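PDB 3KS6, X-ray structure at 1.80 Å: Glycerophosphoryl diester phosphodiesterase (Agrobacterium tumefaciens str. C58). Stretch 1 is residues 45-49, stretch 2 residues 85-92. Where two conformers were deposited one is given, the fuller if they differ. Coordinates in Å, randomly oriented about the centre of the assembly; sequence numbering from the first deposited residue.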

ATOM      1  N   ALA A  45      -2.651   4.924 -19.653  1.00 23.79           N
ATOM      2  CA  ALA A  45      -1.419   4.874 -18.881  1.00 23.33           C
ATOM      3  C   ALA A  45      -1.791   4.571 -17.432  1.00 23.94           C
ATOM      4  O   ALA A  45      -2.976   4.563 -17.080  1.00 21.65           O
ATOM      5  CB  ALA A  45      -0.682   6.189 -18.978  1.00 22.19           C
ATOM      6  N   ILE A  46      -0.759   4.297 -16.626  1.00 20.45           N
ATOM      7  CA  ILE A  46      -0.871   3.955 -15.212  1.00 21.08           C
ATOM      8  C   ILE A  46      -0.037   4.973 -14.413  1.00 20.76           C
ATOM      9  O   ILE A  46       1.158   5.067 -14.606  1.00 24.01           O
ATOM     10  CB  ILE A  46      -0.365   2.555 -14.921  1.00 19.56           C
ATOM     11  CG1 ILE A  46      -1.154   1.521 -15.735  1.00 26.96           C
ATOM     12  CG2 ILE A  46      -0.474   2.255 -13.395  1.00 21.53           C
ATOM     13  CD1 ILE A  46      -0.629   0.124 -15.584  1.00 25.35           C
ATOM     14  N   VAL A  47      -0.679   5.752 -13.553  0.50 19.46           N
ATOM     15  CA  VAL A  47       0.045   6.699 -12.723  0.50 18.89           C
ATOM     16  C   VAL A  47      -0.066   6.331 -11.260  0.50 18.81           C
ATOM     17  O   VAL A  47      -1.059   5.755 -10.822  0.50 16.99           O
ATOM     18  CB  VAL A  47      -0.404   8.157 -12.923  0.50 17.35           C
ATOM     19  CG1 VAL A  47      -0.114   8.610 -14.363  0.50 11.71           C
ATOM     20  CG2 VAL A  47      -1.884   8.335 -12.558  0.50 18.38           C
ATOM     21  N   VAL A  48       0.983   6.689 -10.534  1.00 19.70           N
ATOM     22  CA  VAL A  48       1.152   6.391  -9.116  1.00 17.90           C
ATOM     23  C   VAL A  48       0.650   7.626  -8.323  1.00 19.06           C
ATOM     24  O   VAL A  48       1.241   8.694  -8.357  1.00 18.80           O
ATOM     25  CB  VAL A  48       2.634   6.121  -8.777  1.00 21.15           C
ATOM     26  CG1 VAL A  48       2.805   5.757  -7.316  1.00 20.15           C
ATOM     27  CG2 VAL A  48       3.211   5.015  -9.692  1.00 19.78           C
ATOM     28  N   HIS A  49      -0.481   7.471  -7.656  1.00 18.00           N
ATOM     29  CA  HIS A  49      -1.149   8.568  -6.938  1.00 17.05           C
ATOM     30  C   HIS A  49      -2.136   7.964  -5.979  1.00 17.60           C
ATOM     31  O   HIS A  49      -2.766   6.949  -6.299  1.00 16.96           O
ATOM     32  CB  HIS A  49      -1.878   9.471  -7.934  1.00 17.07           C
ATOM     33  CG  HIS A  49      -2.086  10.871  -7.444  1.00 18.82           C
ATOM     34  ND1 HIS A  49      -1.116  11.837  -7.570  1.00 21.58           N
ATOM     35  CD2 HIS A  49      -3.144  11.481  -6.847  1.00 21.93           C
ATOM     36  CE1 HIS A  49      -1.553  12.981  -7.070  1.00 22.88           C
ATOM     37  NE2 HIS A  49      -2.781  12.799  -6.625  1.00 18.15           N
ATOM     38  N   PRO A  85       3.735  13.786 -10.899  1.00 22.91           N
ATOM     39  CA  PRO A  85       3.305  12.410 -10.687  1.00 23.32           C
ATOM     40  C   PRO A  85       4.039  11.400 -11.568  1.00 23.85           C
ATOM     41  O   PRO A  85       4.330  11.687 -12.743  1.00 24.82           O
ATOM     42  CB  PRO A  85       1.814  12.435 -11.037  1.00 24.88           C
ATOM     43  CG  PRO A  85       1.388  13.837 -10.750  1.00 23.94           C
ATOM     44  CD  PRO A  85       2.591  14.701 -11.091  1.00 23.31           C
HETATM   45  N   MSE A  86       4.335  10.241 -10.994  1.00 22.44           N
HETATM   46  CA  MSE A  86       5.041   9.156 -11.698  1.00 24.97           C
HETATM   47  C   MSE A  86       4.109   8.177 -12.392  1.00 25.50           C
HETATM   48  O   MSE A  86       2.934   8.005 -12.002  1.00 21.64           O
HETATM   49  CB  MSE A  86       5.888   8.326 -10.727  1.00 23.22           C
HETATM   50  CG  MSE A  86       6.894   9.087  -9.884  1.00 28.64           C
HETATM   51 SE   MSE A  86       8.097   7.851  -8.964  0.75 30.16          SE
HETATM   52  CE  MSE A  86       9.289   7.352 -10.335  1.00 33.13           C
ATOM     53  N   THR A  87       4.657   7.517 -13.419  1.00 23.58           N
ATOM     54  CA  THR A  87       4.021   6.371 -14.026  1.00 21.99           C
ATOM     55  C   THR A  87       4.521   5.107 -13.317  1.00 21.66           C
ATOM     56  O   THR A  87       5.558   5.119 -12.634  1.00 20.16           O
ATOM     57  CB  THR A  87       4.336   6.247 -15.547  1.00 20.72           C
ATOM     58  OG1 THR A  87       5.751   6.067 -15.720  1.00 21.68           O
ATOM     59  CG2 THR A  87       3.833   7.466 -16.314  1.00 24.18           C
ATOM     60  N   LEU A  88       3.773   4.016 -13.463  1.00 21.27           N
ATOM     61  CA  LEU A  88       4.204   2.742 -12.904  1.00 22.95           C
ATOM     62  C   LEU A  88       5.604   2.381 -13.470  1.00 20.54           C
ATOM     63  O   LEU A  88       6.510   1.956 -12.725  1.00 20.32           O
ATOM     64  CB  LEU A  88       3.174   1.628 -13.200  1.00 24.18           C
ATOM     65  CG  LEU A  88       3.499   0.197 -12.733  1.00 22.32           C
ATOM     66  CD1 LEU A  88       3.852   0.123 -11.230  1.00 18.35           C
ATOM     67  CD2 LEU A  88       2.355  -0.764 -13.104  1.00 22.19           C
ATOM     68  N   GLU A  89       5.801   2.568 -14.773  1.00 21.15           N
ATOM     69  CA  GLU A  89       7.083   2.244 -15.409  1.00 24.38           C
ATOM     70  C   GLU A  89       8.261   2.972 -14.766  1.00 22.77           C
ATOM     71  O   GLU A  89       9.346   2.399 -14.513  1.00 21.96           O
ATOM     72  CB  GLU A  89       7.023   2.594 -16.913  1.00 23.05           C
ATOM     73  CG  GLU A  89       8.382   2.440 -17.609  1.00 32.12           C
ATOM     74  CD  GLU A  89       8.403   2.857 -19.080  1.00 33.13           C
ATOM     75  OE1 GLU A  89       7.529   3.636 -19.517  1.00 40.43           O
ATOM     76  OE2 GLU A  89       9.333   2.389 -19.780  1.00 37.94           O
ATOM     77  N   GLU A  90       8.067   4.257 -14.524  1.00 24.06           N
ATOM     78  CA  GLU A  90       9.099   5.075 -13.884  1.00 23.97           C
ATOM     79  C   GLU A  90       9.393   4.575 -12.471  1.00 22.38           C
ATOM     80  O   GLU A  90      10.557   4.531 -12.060  1.00 21.75           O
ATOM     81  CB  GLU A  90       8.662   6.529 -13.877  1.00 23.09           C
ATOM     82  CG  GLU A  90       8.676   7.139 -15.280  1.00 21.37           C
ATOM     83  CD  GLU A  90       7.891   8.475 -15.409  1.00 29.33           C
ATOM     84  OE1 GLU A  90       7.212   8.923 -14.464  1.00 29.10           O
ATOM     85  OE2 GLU A  90       7.944   9.061 -16.505  1.00 33.91           O
ATOM     86  N   LEU A  91       8.337   4.190 -11.734  1.00 23.26           N
ATOM     87  CA  LEU A  91       8.493   3.588 -10.400  1.00 22.24           C
ATOM     88  C   LEU A  91       9.280   2.279 -10.487  1.00 21.10           C
ATOM     89  O   LEU A  91      10.212   2.036  -9.716  1.00 21.59           O
ATOM     90  CB  LEU A  91       7.127   3.378  -9.712  1.00 23.47           C
ATOM     91  CG  LEU A  91       7.128   2.798  -8.281  1.00 22.96           C
ATOM     92  CD1 LEU A  91       7.926   3.640  -7.258  1.00 20.35           C
ATOM     93  CD2 LEU A  91       5.710   2.550  -7.801  1.00 21.34           C
ATOM     94  N   CYS A  92       8.920   1.438 -11.441  1.00 19.59           N
ATOM     95  CA  CYS A  92       9.604   0.154 -11.615  1.00 21.22           C
ATOM     96  C   CYS A  92      11.103   0.356 -11.863  1.00 23.31           C
ATOM     97  O   CYS A  92      11.940  -0.317 -11.272  1.00 23.20           O
ATOM     98  CB  CYS A  92       8.973  -0.620 -12.775  1.00 22.19           C
ATOM     99  SG  CYS A  92       7.369  -1.323 -12.421  1.00 22.58           S
TER
HETATM  100  O   HOH W   1       3.559   9.970  -8.206  1.00 20.81           O

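The contact between these two stretches is a short antiparallel backbone pairing that passes directly into a helix start, with a small apolar cluster packed beside it. It illustrates how a strand edge can serve both an extended segment and the first turn of the helix that follows.

Two direct hydrogen bonds hold the backbones together. V48 N donates to M86 O at 2.8 Å, nearly straight at 172°, and L88 N donates to I46 O at 3.0 Å. Between them, V47 and T87 form a non-hydrogen-bonded pair, their CA atoms 4.2 Å apart and their side chains diverging. Such close backbones also bring CA-H groups against carbonyls: T87 CA lies 3.2 Å from I46 O, and V47 CA 3.3 Å from M86 O. Beyond V48 N the pairing is completed through solvent, since one water donates to V48 O (2.7 Å) and accepts from M86 N (2.9 Å), spanning a gap that the two backbones do not close directly.

T87 is where the chain changes character. As N-cap, its OG1 accepts from E90 N at 3.2 Å, while T87 N donates to E90 OE1 at 3.1 Å; the reciprocal pair ties cap to first turn. T87 O then accepts from L91 N (3.1 Å), a backbone bond of the first turn. The amide of L88, free of any partner earlier in its own helix, is satisfied by I46 O across the contact.

Side chains fill in around this frame. V48, the residue most covered by the opposing stretch, places CG2 4.0 Å from L91 CD2 and 4.4 Å from M86 CB, whereas I46 CG2 meets L88 CB at 3.7 Å. The end of the M86 selenomethionine side chain leads away, and E89 takes no part.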